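PDB 7ADK: lipoprotein from Mycoplasma mycoides subsp. capri, which probably acts as a surface protease, carrying a Mycoplasma peptidase (DUF31) domain related to the chymotrypsin-like PA clan. Local coordinates for residues R208-K213 against I217-D222; K521-E526 against G801-G806; K549-G554 against K577-I582. All blocks are in the same frame, centred on the assembly; numbering follows the deposited sequence.

Interaction 1: R208-K213 against I217-D222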
ATOM      1  N   ARG B 208      53.266   3.402 -15.209  1.00106.26           N
ATOM      2  CA  ARG B 208      53.493   4.778 -14.742  1.00106.26           C
ATOM      3  C   ARG B 208      52.184   5.543 -14.515  1.00106.26           C
ATOM      4  O   ARG B 208      52.123   6.378 -13.624  1.00106.26           O
ATOM      5  CB  ARG B 208      54.471   5.514 -15.675  1.00106.26           C
ATOM      6  CG  ARG B 208      53.985   5.733 -17.110  1.00106.26           C
ATOM      7  CD  ARG B 208      53.342   7.087 -17.335  1.00106.26           C
ATOM      8  NE  ARG B 208      52.710   7.177 -18.650  1.00106.26           N
ATOM      9  CZ  ARG B 208      52.045   8.185 -19.155  1.00106.26           C
ATOM     10  NH1 ARG B 208      51.924   9.333 -18.564  1.00106.26           N
ATOM     11  NH2 ARG B 208      51.481   8.011 -20.300  1.00106.26           N
ATOM     12  N   GLY B 209      51.095   5.232 -15.219  1.00 99.62           N
ATOM     13  CA  GLY B 209      49.764   5.740 -14.868  1.00 99.62           C
ATOM     14  C   GLY B 209      49.254   5.181 -13.535  1.00 99.62           C
ATOM     15  O   GLY B 209      48.828   5.926 -12.659  1.00 99.62           O
ATOM     16  N   LEU B 210      49.404   3.882 -13.307  1.00 96.86           N
ATOM     17  CA  LEU B 210      49.135   3.222 -12.031  1.00 96.86           C
ATOM     18  C   LEU B 210      50.044   3.713 -10.880  1.00 96.86           C
ATOM     19  O   LEU B 210      49.691   3.546  -9.722  1.00 96.86           O
ATOM     20  CB  LEU B 210      49.172   1.698 -12.293  1.00 96.86           C
ATOM     21  CG  LEU B 210      49.121   0.760 -11.074  1.00 96.86           C
ATOM     22  CD1 LEU B 210      48.477  -0.574 -11.448  1.00 96.86           C
ATOM     23  CD2 LEU B 210      50.511   0.434 -10.526  1.00 96.86           C
ATOM     24  N   GLU B 211      51.181   4.356 -11.130  1.00 99.55           N
ATOM     25  CA  GLU B 211      51.926   5.094 -10.101  1.00 99.55           C
ATOM     26  C   GLU B 211      51.546   6.584 -10.040  1.00 99.55           C
ATOM     27  O   GLU B 211      51.588   7.181  -8.974  1.00 99.55           O
ATOM     28  CB  GLU B 211      53.431   4.914 -10.308  1.00 99.55           C
ATOM     29  CG  GLU B 211      53.914   3.474 -10.076  1.00 99.55           C
ATOM     30  CD  GLU B 211      54.037   3.060  -8.597  1.00 99.55           C
ATOM     31  OE1 GLU B 211      54.744   2.065  -8.322  1.00 99.55           O
ATOM     32  OE2 GLU B 211      53.471   3.718  -7.693  1.00 99.55           O
ATOM     33  N   THR B 212      51.050   7.178 -11.126  1.00 96.21           N
ATOM     34  CA  THR B 212      50.493   8.547 -11.147  1.00 96.21           C
ATOM     35  C   THR B 212      49.197   8.660 -10.333  1.00 96.21           C
ATOM     36  O   THR B 212      48.829   9.743  -9.887  1.00 96.21           O
ATOM     37  CB  THR B 212      50.289   9.033 -12.588  1.00 96.21           C
ATOM     38  OG1 THR B 212      51.523   9.013 -13.263  1.00 96.21           O
ATOM     39  CG2 THR B 212      49.771  10.453 -12.706  1.00 96.21           C
ATOM     40  N   LYS B 213      48.549   7.533 -10.017  1.00 96.05           N
ATOM     41  CA  LYS B 213      47.486   7.454  -9.006  1.00 96.05           C
ATOM     42  C   LYS B 213      47.964   7.711  -7.558  1.00 96.05           C
ATOM     43  O   LYS B 213      47.147   7.730  -6.644  1.00 96.05           O
ATOM     44  CB  LYS B 213      46.726   6.126  -9.163  1.00 96.05           C
ATOM     45  CG  LYS B 213      47.316   5.032  -8.269  1.00 96.05           C
ATOM     46  CD  LYS B 213      46.868   3.620  -8.640  1.00 96.05           C
ATOM     47  CE  LYS B 213      47.281   2.587  -7.574  1.00 96.05           C
ATOM     48  NZ  LYS B 213      48.736   2.560  -7.307  1.00 96.05           N
ATOM     49  N   ILE B 217      43.625   8.171  -6.050  1.00 85.72           N
ATOM     50  CA  ILE B 217      43.859   6.717  -5.931  1.00 85.72           C
ATOM     51  C   ILE B 217      42.711   5.938  -6.579  1.00 85.72           C
ATOM     52  O   ILE B 217      41.561   6.342  -6.472  1.00 85.72           O
ATOM     53  CB  ILE B 217      44.020   6.356  -4.423  1.00 85.72           C
ATOM     54  CG1 ILE B 217      45.340   6.897  -3.827  1.00 85.72           C
ATOM     55  CG2 ILE B 217      43.842   4.864  -4.094  1.00 85.72           C
ATOM     56  CD1 ILE B 217      46.590   6.038  -4.024  1.00 85.72           C
ATOM     57  N   LYS B 218      43.072   4.850  -7.281  1.00 84.97           N
ATOM     58  CA  LYS B 218      42.279   3.869  -8.065  1.00 84.97           C
ATOM     59  C   LYS B 218      43.112   2.574  -8.177  1.00 84.97           C
ATOM     60  O   LYS B 218      44.125   2.467  -7.488  1.00 84.97           O
ATOM     61  CB  LYS B 218      41.955   4.446  -9.459  1.00 84.97           C
ATOM     62  CG  LYS B 218      41.110   5.708  -9.344  1.00 84.97           C
ATOM     63  CD  LYS B 218      40.428   6.222 -10.601  1.00 84.97           C
ATOM     64  CE  LYS B 218      39.482   7.315 -10.127  1.00 84.97           C
ATOM     65  NZ  LYS B 218      38.585   7.852 -11.141  1.00 84.97           N
ATOM     66  N   LYS B 219      42.803   1.632  -9.076  1.00 91.25           N
ATOM     67  CA  LYS B 219      43.795   0.653  -9.590  1.00 91.25           C
ATOM     68  C   LYS B 219      43.458   0.196 -11.011  1.00 91.25           C
ATOM     69  O   LYS B 219      42.328  -0.165 -11.278  1.00 91.25           O
ATOM     70  CB  LYS B 219      43.936  -0.523  -8.610  1.00 91.25           C
ATOM     71  CG  LYS B 219      45.258  -1.282  -8.775  1.00 91.25           C
ATOM     72  CD  LYS B 219      45.518  -2.224  -7.595  1.00 91.25           C
ATOM     73  CE  LYS B 219      46.878  -2.916  -7.700  1.00 91.25           C
ATOM     74  NZ  LYS B 219      47.142  -3.758  -6.521  1.00 91.25           N
ATOM     75  N   PHE B 220      44.396   0.261 -11.943  1.00 88.75           N
ATOM     76  CA  PHE B 220      44.113   0.287 -13.388  1.00 88.75           C
ATOM     77  C   PHE B 220      43.431  -0.971 -13.955  1.00 88.75           C
ATOM     78  O   PHE B 220      42.446  -0.847 -14.675  1.00 88.75           O
ATOM     79  CB  PHE B 220      45.421   0.627 -14.130  1.00 88.75           C
ATOM     80  CG  PHE B 220      45.719   2.106 -14.373  1.00 88.75           C
ATOM     81  CD1 PHE B 220      45.072   3.142 -13.667  1.00 88.75           C
ATOM     82  CD2 PHE B 220      46.649   2.449 -15.367  1.00 88.75           C
ATOM     83  CE1 PHE B 220      45.299   4.483 -13.999  1.00 88.75           C
ATOM     84  CE2 PHE B 220      46.878   3.792 -15.697  1.00 88.75           C
ATOM     85  CZ  PHE B 220      46.193   4.810 -15.022  1.00 88.75           C
ATOM     86  N   ASP B 221      43.879  -2.176 -13.606  1.00 88.44           N
ATOM     87  CA  ASP B 221      43.213  -3.416 -14.037  1.00 88.44           C
ATOM     88  C   ASP B 221      41.875  -3.685 -13.317  1.00 88.44           C
ATOM     89  O   ASP B 221      40.992  -4.328 -13.880  1.00 88.44           O
ATOM     90  CB  ASP B 221      44.153  -4.598 -13.824  1.00 88.44           C
ATOM     91  CG  ASP B 221      43.538  -5.896 -14.341  1.00 88.44           C
ATOM     92  OD1 ASP B 221      43.237  -5.987 -15.549  1.00 88.44           O
ATOM     93  OD2 ASP B 221      43.360  -6.836 -13.544  1.00 88.44           O
ATOM     94  N   ASP B 222      41.697  -3.189 -12.088  1.00 86.62           N
ATOM     95  CA  ASP B 222      40.401  -3.199 -11.409  1.00 86.62           C
ATOM     96  C   ASP B 222      39.445  -2.252 -12.136  1.00 86.62           C
ATOM     97  O   ASP B 222      38.337  -2.622 -12.501  1.00 86.62           O
ATOM     98  CB  ASP B 222      40.493  -2.779  -9.936  1.00 86.62           C
ATOM     99  CG  ASP B 222      41.290  -3.681  -8.994  1.00 86.62           C
ATOM    100  OD1 ASP B 222      41.765  -4.766  -9.396  1.00 86.62           O
ATOM    101  OD2 ASP B 222      41.417  -3.288  -7.816  1.00 86.62           O
TER

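Interaction 2: K521-E526 against G801-G806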
ATOM      1  N   LYS B 521      35.381  15.180 -25.849  1.00 87.40           N
ATOM      2  CA  LYS B 521      35.161  14.335 -27.041  1.00 87.40           C
ATOM      3  C   LYS B 521      36.387  14.215 -27.960  1.00 87.40           C
ATOM      4  O   LYS B 521      36.672  13.141 -28.480  1.00 87.40           O
ATOM      5  CB  LYS B 521      33.950  14.860 -27.823  1.00 87.40           C
ATOM      6  CG  LYS B 521      32.587  14.514 -27.201  1.00 87.40           C
ATOM      7  CD  LYS B 521      32.230  13.021 -27.154  1.00 87.40           C
ATOM      8  CE  LYS B 521      32.506  12.196 -28.427  1.00 87.40           C
ATOM      9  NZ  LYS B 521      31.815  12.703 -29.640  1.00 87.40           N
ATOM     10  N   LEU B 522      37.173  15.283 -28.090  1.00 87.30           N
ATOM     11  CA  LEU B 522      38.468  15.303 -28.778  1.00 87.30           C
ATOM     12  C   LEU B 522      39.550  14.398 -28.134  1.00 87.30           C
ATOM     13  O   LEU B 522      40.629  14.242 -28.700  1.00 87.30           O
ATOM     14  CB  LEU B 522      38.919  16.768 -28.934  1.00 87.30           C
ATOM     15  CG  LEU B 522      39.296  17.489 -27.624  1.00 87.30           C
ATOM     16  CD1 LEU B 522      40.799  17.611 -27.423  1.00 87.30           C
ATOM     17  CD2 LEU B 522      38.738  18.905 -27.592  1.00 87.30           C
ATOM     18  N   LEU B 523      39.273  13.809 -26.960  1.00 88.13           N
ATOM     19  CA  LEU B 523      40.148  12.873 -26.244  1.00 88.13           C
ATOM     20  C   LEU B 523      39.826  11.394 -26.511  1.00 88.13           C
ATOM     21  O   LEU B 523      40.621  10.538 -26.149  1.00 88.13           O
ATOM     22  CB  LEU B 523      40.142  13.193 -24.731  1.00 88.13           C
ATOM     23  CG  LEU B 523      40.334  14.671 -24.355  1.00 88.13           C
ATOM     24  CD1 LEU B 523      40.236  14.850 -22.845  1.00 88.13           C
ATOM     25  CD2 LEU B 523      41.667  15.225 -24.835  1.00 88.13           C
ATOM     26  N   ASP B 524      38.705  11.043 -27.147  1.00 90.64           N
ATOM     27  CA  ASP B 524      38.402   9.655 -27.534  1.00 90.64           C
ATOM     28  C   ASP B 524      39.390   9.114 -28.595  1.00 90.64           C
ATOM     29  O   ASP B 524      39.610   9.757 -29.618  1.00 90.64           O
ATOM     30  CB  ASP B 524      36.955   9.563 -28.048  1.00 90.64           C
ATOM     31  CG  ASP B 524      35.876   9.592 -26.955  1.00 90.64           C
ATOM     32  OD1 ASP B 524      35.932   8.749 -26.033  1.00 90.64           O
ATOM     33  OD2 ASP B 524      34.915  10.384 -27.066  1.00 90.64           O
ATOM     34  N   SER B 525      39.975   7.929 -28.371  1.00 93.68           N
ATOM     35  CA  SER B 525      41.072   7.382 -29.193  1.00 93.68           C
ATOM     36  C   SER B 525      40.667   7.060 -30.632  1.00 93.68           C
ATOM     37  O   SER B 525      41.273   7.543 -31.586  1.00 93.68           O
ATOM     38  CB  SER B 525      41.623   6.081 -28.593  1.00 93.68           C
ATOM     39  OG  SER B 525      42.277   6.299 -27.369  1.00 93.68           O
ATOM     40  N   GLU B 526      39.669   6.194 -30.787  1.00 96.10           N
ATOM     41  CA  GLU B 526      39.280   5.586 -32.068  1.00 96.10           C
ATOM     42  C   GLU B 526      37.762   5.436 -32.199  1.00 96.10           C
ATOM     43  O   GLU B 526      37.226   5.633 -33.288  1.00 96.10           O
ATOM     44  CB  GLU B 526      40.025   4.253 -32.225  1.00 96.10           C
ATOM     45  CG  GLU B 526      39.661   3.450 -33.482  1.00 96.10           C
ATOM     46  CD  GLU B 526      38.503   2.454 -33.309  1.00 96.10           C
ATOM     47  OE1 GLU B 526      37.927   2.336 -32.214  1.00 96.10           O
ATOM     48  OE2 GLU B 526      38.227   1.691 -34.261  1.00 96.10           O
ATOM     49  N   GLY B 801      45.272  11.945 -19.170  1.00 78.92           N
ATOM     50  CA  GLY B 801      45.777  12.744 -20.284  1.00 78.92           C
ATOM     51  C   GLY B 801      45.474  14.225 -20.121  1.00 78.92           C
ATOM     52  O   GLY B 801      45.857  14.832 -19.125  1.00 78.92           O
ATOM     53  N   ASP B 802      44.790  14.829 -21.092  1.00 79.59           N
ATOM     54  CA  ASP B 802      44.351  16.238 -21.036  1.00 79.59           C
ATOM     55  C   ASP B 802      43.008  16.429 -20.282  1.00 79.59           C
ATOM     56  O   ASP B 802      42.506  17.549 -20.154  1.00 79.59           O
ATOM     57  CB  ASP B 802      44.287  16.801 -22.465  1.00 79.59           C
ATOM     58  CG  ASP B 802      44.183  18.330 -22.538  1.00 79.59           C
ATOM     59  OD1 ASP B 802      44.793  19.030 -21.699  1.00 79.59           O
ATOM     60  OD2 ASP B 802      43.535  18.848 -23.475  1.00 79.59           O
ATOM     61  N   TYR B 803      42.399  15.357 -19.770  1.00 73.73           N
ATOM     62  CA  TYR B 803      41.087  15.377 -19.113  1.00 73.73           C
ATOM     63  C   TYR B 803      41.099  15.943 -17.682  1.00 73.73           C
ATOM     64  O   TYR B 803      42.015  15.721 -16.892  1.00 73.73           O
ATOM     65  CB  TYR B 803      40.502  13.972 -19.104  1.00 73.73           C
ATOM     66  CG  TYR B 803      39.125  13.880 -18.483  1.00 73.73           C
ATOM     67  CD1 TYR B 803      38.019  14.377 -19.188  1.00 73.73           C
ATOM     68  CD2 TYR B 803      38.964  13.354 -17.180  1.00 73.73           C
ATOM     69  CE1 TYR B 803      36.756  14.392 -18.580  1.00 73.73           C
ATOM     70  CE2 TYR B 803      37.699  13.358 -16.583  1.00 73.73           C
ATOM     71  CZ  TYR B 803      36.598  13.901 -17.271  1.00 73.73           C
ATOM     72  OH  TYR B 803      35.384  13.962 -16.680  1.00 73.73           O
ATOM     73  N   LYS B 804      39.996  16.604 -17.319  1.00 73.47           N
ATOM     74  CA  LYS B 804      39.694  17.208 -16.019  1.00 73.47           C
ATOM     75  C   LYS B 804      38.184  17.154 -15.760  1.00 73.47           C
ATOM     76  O   LYS B 804      37.413  17.141 -16.708  1.00 73.47           O
ATOM     77  CB  LYS B 804      40.276  18.628 -15.977  1.00 73.47           C
ATOM     78  CG  LYS B 804      39.921  19.560 -17.155  1.00 73.47           C
ATOM     79  CD  LYS B 804      40.960  20.679 -17.312  1.00 73.47           C
ATOM     80  CE  LYS B 804      42.269  20.159 -17.938  1.00 73.47           C
ATOM     81  NZ  LYS B 804      43.417  21.059 -17.708  1.00 73.47           N
ATOM     82  N   LEU B 805      37.750  17.140 -14.496  1.00 67.51           N
ATOM     83  CA  LEU B 805      36.313  17.074 -14.163  1.00 67.51           C
ATOM     84  C   LEU B 805      35.546  18.311 -14.668  1.00 67.51           C
ATOM     85  O   LEU B 805      34.363  18.220 -14.974  1.00 67.51           O
ATOM     86  CB  LEU B 805      36.124  16.836 -12.651  1.00 67.51           C
ATOM     87  CG  LEU B 805      34.709  17.098 -12.082  1.00 67.51           C
ATOM     88  CD1 LEU B 805      33.651  16.160 -12.641  1.00 67.51           C
ATOM     89  CD2 LEU B 805      34.702  16.925 -10.578  1.00 67.51           C
ATOM     90  N   GLY B 806      36.202  19.459 -14.798  1.00 66.39           N
ATOM     91  CA  GLY B 806      35.593  20.706 -15.246  1.00 66.39           C
ATOM     92  C   GLY B 806      34.885  21.468 -14.133  1.00 66.39           C
ATOM     93  O   GLY B 806      34.073  20.919 -13.391  1.00 66.39           O
TER

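Interaction 3: K549-G554 against K577-I582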
ATOM      1  N   LYS B 549      -1.882  32.262 -18.378  1.00 69.95           N
ATOM      2  CA  LYS B 549      -2.482  31.622 -19.557  1.00 69.95           C
ATOM      3  C   LYS B 549      -2.588  30.101 -19.429  1.00 69.95           C
ATOM      4  O   LYS B 549      -2.464  29.394 -20.411  1.00 69.95           O
ATOM      5  CB  LYS B 549      -1.876  32.112 -20.882  1.00 69.95           C
ATOM      6  CG  LYS B 549      -0.380  31.841 -21.068  1.00 69.95           C
ATOM      7  CD  LYS B 549       0.056  32.123 -22.506  1.00 69.95           C
ATOM      8  CE  LYS B 549       1.555  32.342 -22.587  1.00 69.95           C
ATOM      9  NZ  LYS B 549       2.059  32.463 -23.949  1.00 69.95           N
ATOM     10  N   LEU B 550      -2.871  29.596 -18.233  1.00 67.39           N
ATOM     11  CA  LEU B 550      -3.506  28.283 -18.033  1.00 67.39           C
ATOM     12  C   LEU B 550      -4.859  28.419 -17.325  1.00 67.39           C
ATOM     13  O   LEU B 550      -5.747  27.598 -17.540  1.00 67.39           O
ATOM     14  CB  LEU B 550      -2.602  27.335 -17.234  1.00 67.39           C
ATOM     15  CG  LEU B 550      -1.376  26.771 -17.951  1.00 67.39           C
ATOM     16  CD1 LEU B 550      -0.598  25.912 -16.983  1.00 67.39           C
ATOM     17  CD2 LEU B 550      -1.741  25.901 -19.142  1.00 67.39           C
ATOM     18  N   LEU B 551      -5.034  29.456 -16.504  1.00 68.96           N
ATOM     19  CA  LEU B 551      -6.312  29.818 -15.886  1.00 68.96           C
ATOM     20  C   LEU B 551      -7.148  30.789 -16.745  1.00 68.96           C
ATOM     21  O   LEU B 551      -8.227  31.219 -16.339  1.00 68.96           O
ATOM     22  CB  LEU B 551      -6.050  30.325 -14.467  1.00 68.96           C
ATOM     23  CG  LEU B 551      -5.232  29.384 -13.582  1.00 68.96           C
ATOM     24  CD1 LEU B 551      -4.915  30.031 -12.269  1.00 68.96           C
ATOM     25  CD2 LEU B 551      -5.946  28.102 -13.333  1.00 68.96           C
ATOM     26  N   ASP B 552      -6.681  31.105 -17.956  1.00 80.20           N
ATOM     27  CA  ASP B 552      -7.454  31.814 -18.974  1.00 80.20           C
ATOM     28  C   ASP B 552      -8.494  30.883 -19.623  1.00 80.20           C
ATOM     29  O   ASP B 552      -8.173  30.066 -20.493  1.00 80.20           O
ATOM     30  CB  ASP B 552      -6.480  32.428 -19.987  1.00 80.20           C
ATOM     31  CG  ASP B 552      -7.141  33.317 -21.042  1.00 80.20           C
ATOM     32  OD1 ASP B 552      -8.382  33.446 -21.053  1.00 80.20           O
ATOM     33  OD2 ASP B 552      -6.401  33.914 -21.853  1.00 80.20           O
ATOM     34  N   LYS B 553      -9.760  31.014 -19.211  1.00 79.14           N
ATOM     35  CA  LYS B 553     -10.878  30.130 -19.583  1.00 79.14           C
ATOM     36  C   LYS B 553     -11.249  30.149 -21.071  1.00 79.14           C
ATOM     37  O   LYS B 553     -11.910  29.228 -21.544  1.00 79.14           O
ATOM     38  CB  LYS B 553     -12.094  30.458 -18.703  1.00 79.14           C
ATOM     39  CG  LYS B 553     -11.877  30.084 -17.233  1.00 79.14           C
ATOM     40  CD  LYS B 553     -13.082  30.391 -16.360  1.00 79.14           C
ATOM     41  CE  LYS B 553     -12.850  30.074 -14.892  1.00 79.14           C
ATOM     42  NZ  LYS B 553     -13.957  30.371 -14.041  1.00 79.14           N
ATOM     43  N   GLY B 554     -10.804  31.152 -21.830  1.00 78.70           N
ATOM     44  CA  GLY B 554     -11.008  31.230 -23.279  1.00 78.70           C
ATOM     45  C   GLY B 554     -10.089  30.319 -24.099  1.00 78.70           C
ATOM     46  O   GLY B 554     -10.327  30.121 -25.293  1.00 78.70           O
ATOM     47  N   LYS B 577      -5.625  33.924  -5.828  1.00 78.46           N
ATOM     48  CA  LYS B 577      -5.797  32.908  -4.786  1.00 78.46           C
ATOM     49  C   LYS B 577      -5.674  31.493  -5.332  1.00 78.46           C
ATOM     50  O   LYS B 577      -5.051  30.660  -4.696  1.00 78.46           O
ATOM     51  CB  LYS B 577      -7.123  33.113  -4.051  1.00 78.46           C
ATOM     52  CG  LYS B 577      -7.076  34.348  -3.153  1.00 78.46           C
ATOM     53  CD  LYS B 577      -8.254  34.435  -2.182  1.00 78.46           C
ATOM     54  CE  LYS B 577      -9.615  34.636  -2.839  1.00 78.46           C
ATOM     55  NZ  LYS B 577      -9.780  35.976  -3.416  1.00 78.46           N
ATOM     56  N   LEU B 578      -6.175  31.217  -6.524  1.00 74.27           N
ATOM     57  CA  LEU B 578      -6.043  29.915  -7.157  1.00 74.27           C
ATOM     58  C   LEU B 578      -4.587  29.601  -7.511  1.00 74.27           C
ATOM     59  O   LEU B 578      -4.137  28.500  -7.247  1.00 74.27           O
ATOM     60  CB  LEU B 578      -6.978  29.806  -8.341  1.00 74.27           C
ATOM     61  CG  LEU B 578      -7.070  28.493  -9.050  1.00 74.27           C
ATOM     62  CD1 LEU B 578      -7.362  27.391  -8.231  1.00 74.27           C
ATOM     63  CD2 LEU B 578      -8.027  28.489 -10.094  1.00 74.27           C
ATOM     64  N   ILE B 579      -3.796  30.563  -7.988  1.00 69.69           N
ATOM     65  CA  ILE B 579      -2.348  30.372  -8.197  1.00 69.69           C
ATOM     66  C   ILE B 579      -1.622  30.132  -6.871  1.00 69.69           C
ATOM     67  O   ILE B 579      -0.718  29.303  -6.801  1.00 69.69           O
ATOM     68  CB  ILE B 579      -1.737  31.535  -9.009  1.00 69.69           C
ATOM     69  CG1 ILE B 579      -2.282  31.473 -10.447  1.00 69.69           C
ATOM     70  CG2 ILE B 579      -0.205  31.489  -9.033  1.00 69.69           C
ATOM     71  CD1 ILE B 579      -1.969  32.684 -11.316  1.00 69.69           C
ATOM     72  N   SER B 580      -2.044  30.783  -5.797  1.00 67.20           N
ATOM     73  CA  SER B 580      -1.473  30.539  -4.477  1.00 67.20           C
ATOM     74  C   SER B 580      -1.836  29.164  -3.923  1.00 67.20           C
ATOM     75  O   SER B 580      -0.957  28.503  -3.402  1.00 67.20           O
ATOM     76  CB  SER B 580      -1.871  31.633  -3.498  1.00 67.20           C
ATOM     77  OG  SER B 580      -1.429  32.886  -3.962  1.00 67.20           O
ATOM     78  N   LYS B 581      -3.068  28.675  -4.106  1.00 66.44           N
ATOM     79  CA  LYS B 581      -3.467  27.306  -3.733  1.00 66.44           C
ATOM     80  C   LYS B 581      -2.803  26.237  -4.604  1.00 66.44           C
ATOM     81  O   LYS B 581      -2.448  25.188  -4.082  1.00 66.44           O
ATOM     82  CB  LYS B 581      -4.998  27.172  -3.753  1.00 66.44           C
ATOM     83  CG  LYS B 581      -5.709  27.947  -2.641  1.00 66.44           C
ATOM     84  CD  LYS B 581      -5.502  27.416  -1.215  1.00 66.44           C
ATOM     85  CE  LYS B 581      -6.168  26.062  -0.962  1.00 66.44           C
ATOM     86  NZ  LYS B 581      -6.061  25.669   0.450  1.00 66.44           N
ATOM     87  N   ILE B 582      -2.525  26.482  -5.882  1.00 63.55           N
ATOM     88  CA  ILE B 582      -1.724  25.604  -6.750  1.00 63.55           C
ATOM     89  C   ILE B 582      -0.279  25.495  -6.249  1.00 63.55           C
ATOM     90  O   ILE B 582       0.244  24.404  -6.024  1.00 63.55           O
ATOM     91  CB  ILE B 582      -1.773  26.109  -8.218  1.00 63.55           C
ATOM     92  CG1 ILE B 582      -3.153  25.830  -8.831  1.00 63.55           C
ATOM     93  CG2 ILE B 582      -0.715  25.428  -9.087  1.00 63.55           C
ATOM     94  CD1 ILE B 582      -3.474  26.636 -10.088  1.00 63.55           C
TER

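Interaction 1: R208-K213 against I217-D222
Over one face of the Phe220 ring lies the backbone N of Leu210, 3.5 Å from Phe220 CE2 and offset toward the rim. The carbonyl carbon of Gly209 comes up obliquely, 3.4 Å from Phe220 CZ. Gly209 suits this place because, lacking a side chain, it lets the ring settle directly against the helix backbone. Phe220 also stacks with the ring of Tyr232 and touches Leu799, so the flat ring is enclosed by more than helix 208-212.

Leu210 CB lies over the same face as its backbone N, 4.0 Å from Phe220 CD2, while CG, anti to the backbone N (chi1 171°), carries Leu210 CD1 on toward the other segment, 4.2 Å from Lys219 CG. Beside it, the aliphatic part of Lys213 runs across the segment 217-222 and brings CE to 3.2 Å from the carbonyl O of Lys218. The side chain then bends at its last torsion (chi4 -57°), and NZ turns back to donate a 2.8 Å hydrogen bond to Leu210 O with a C=O...N angle of 166°. Lysine thus serves twice, through its methylenes and its ammonium. Lys218 itself leads away to bond Ser705. No hydrogen bond crosses between the segments; beyond the short connection they meet by van der Waals contact and a CA-H...O approach of Ile217 to Lys213 O.

The arrangement is a compact helix-loop-helix corner: helix 208-212 and helix 220-226 are joined by a short loop, Lys219 occupies the N-cap position of the second helix, and Phe220 in its first turn fills the angle between them.

Interaction 2: K521-E526 against G801-G806
Leu523 and Asp802 mark the closest approach of the two backbones, their CA atoms 7.5 Å apart, where a short 3-10 segment (521-523) faces an irregular loop and side chains must bridge the gap. Leu523 does nearly all of the bridging. Its CB points at the other segment, CG stands anti to the carbonyl carbon (chi1 -48°), and the two methyls are shared between neighbouring residues.

CD1 reaches the start of Tyr803: it lies 3.8 Å from Tyr803 N and 3.9 Å from Tyr803 CB. Relative to the phenol ring this methyl sits at the edge, near the ring plane, and so does not cover a face. The second methyl, CD2, packs 3.9 Å from Asp802 CB, touching the one methylene of a residue whose carboxylate is not involved. In both pairs the side chains cross at about a right angle. A forked residue such as leucine suits the position, because one branch can be given to each of two consecutive residues.

Asp802 is exposed, as fits a charged residue at the rim of a small apolar patch. Before it, Gly801 takes a positive phi (72°), a conformation easily accessible to glycine, as the loop turns. On the other side, the bond from Asp524 N to Lys521 O, 3.2 Å long, closes the 3-10 turn from which Leu523 projects.

Tyr803 is the buried partner. Its OH bonds Asp714 of strand 712-714, its ring meets Phe240 at about 55°, and it touches Tyr743. Since Lys521 leans on Phe741, both loops lie against strand 737-747, and the chain leaving Tyr803 soon enters strand 807-809 of the same mixed sheet.

Interaction 3: K549-G554 against K577-I582
A loop of the antiparallel sheet packs here on a helix: segment 549-554 connects strands 541-546 and 556-562, and the C-terminal part of the short helix 575-582 lies against it. Leu551 carries the contact from the loop side. Leu551 CA is 8.7 Å from Ile579 CA, a gap filled by the leucine side chain meeting residues from one side of the helix.

CG of Leu551 is anti to the carbonyl carbon (chi1 -53°), which directs the fork at the helix. CD1 makes the closest approach, 3.5 Å from Ile579 CG1, so it meets the methylene of the isoleucine more closely than its terminal methyl. It also comes 4.3 Å from Ile582 CD1. The other branch, CD2, meets Leu578 CD2 methyl to methyl at 3.9 Å. Leucine suits the place because its two methyls let one buried residue meet both Leu578 and the isoleucine pair. The side chain of Leu551 crosses those of Leu578 and Ile579 obliquely.

Leu578, Ile579 and Ile582 are spaced so that one helical face offers three branched apolar groups. The helix is built by regular i to i+4 bonds such as Ile582 N to Leu578 O, 2.9 Å long. After Leu551 the loop turns to the surface, where Gly554 N makes a weak bond to Asp552 OD1 (3.4 Å). Phe491 and Tyr558, from two strands of the sheet, also border Leu551.

All four touching residues are buried, and every contact between them joins carbon to carbon. The attraction is therefore dispersive and hydrophobic: between these two segments only shape and dispersion act, while hydrogen bonds from Arg466 to the carbonyls of Lys581 and Ile582 hold the end of the helix from outside, and Lys549, Lys577 and Lys581 turn to Asp501 O, Glu574 and Glu470.

In the fold
Interactions 1 and 2 are neighbours, with centres about 17 Å apart and nearest atoms about 7 Å apart, on the same side of the chain's centre. The chain itself connects them: Leu799, two residues before Gly801, touches Thr212 and Phe220 of interaction 1. Interaction 3 is remote, its centre about 58 Å from that of interaction 1, across the chain's centre, and about 49 Å from that of interaction 2. In sequence, however, its residues fall between 526 and 801, within the long excursion that interaction 2 closes. Interaction 3 borders the antiparallel sheet and interaction 2 the mixed sheet, so together they sample two parts of a probable PA-clan peptidase.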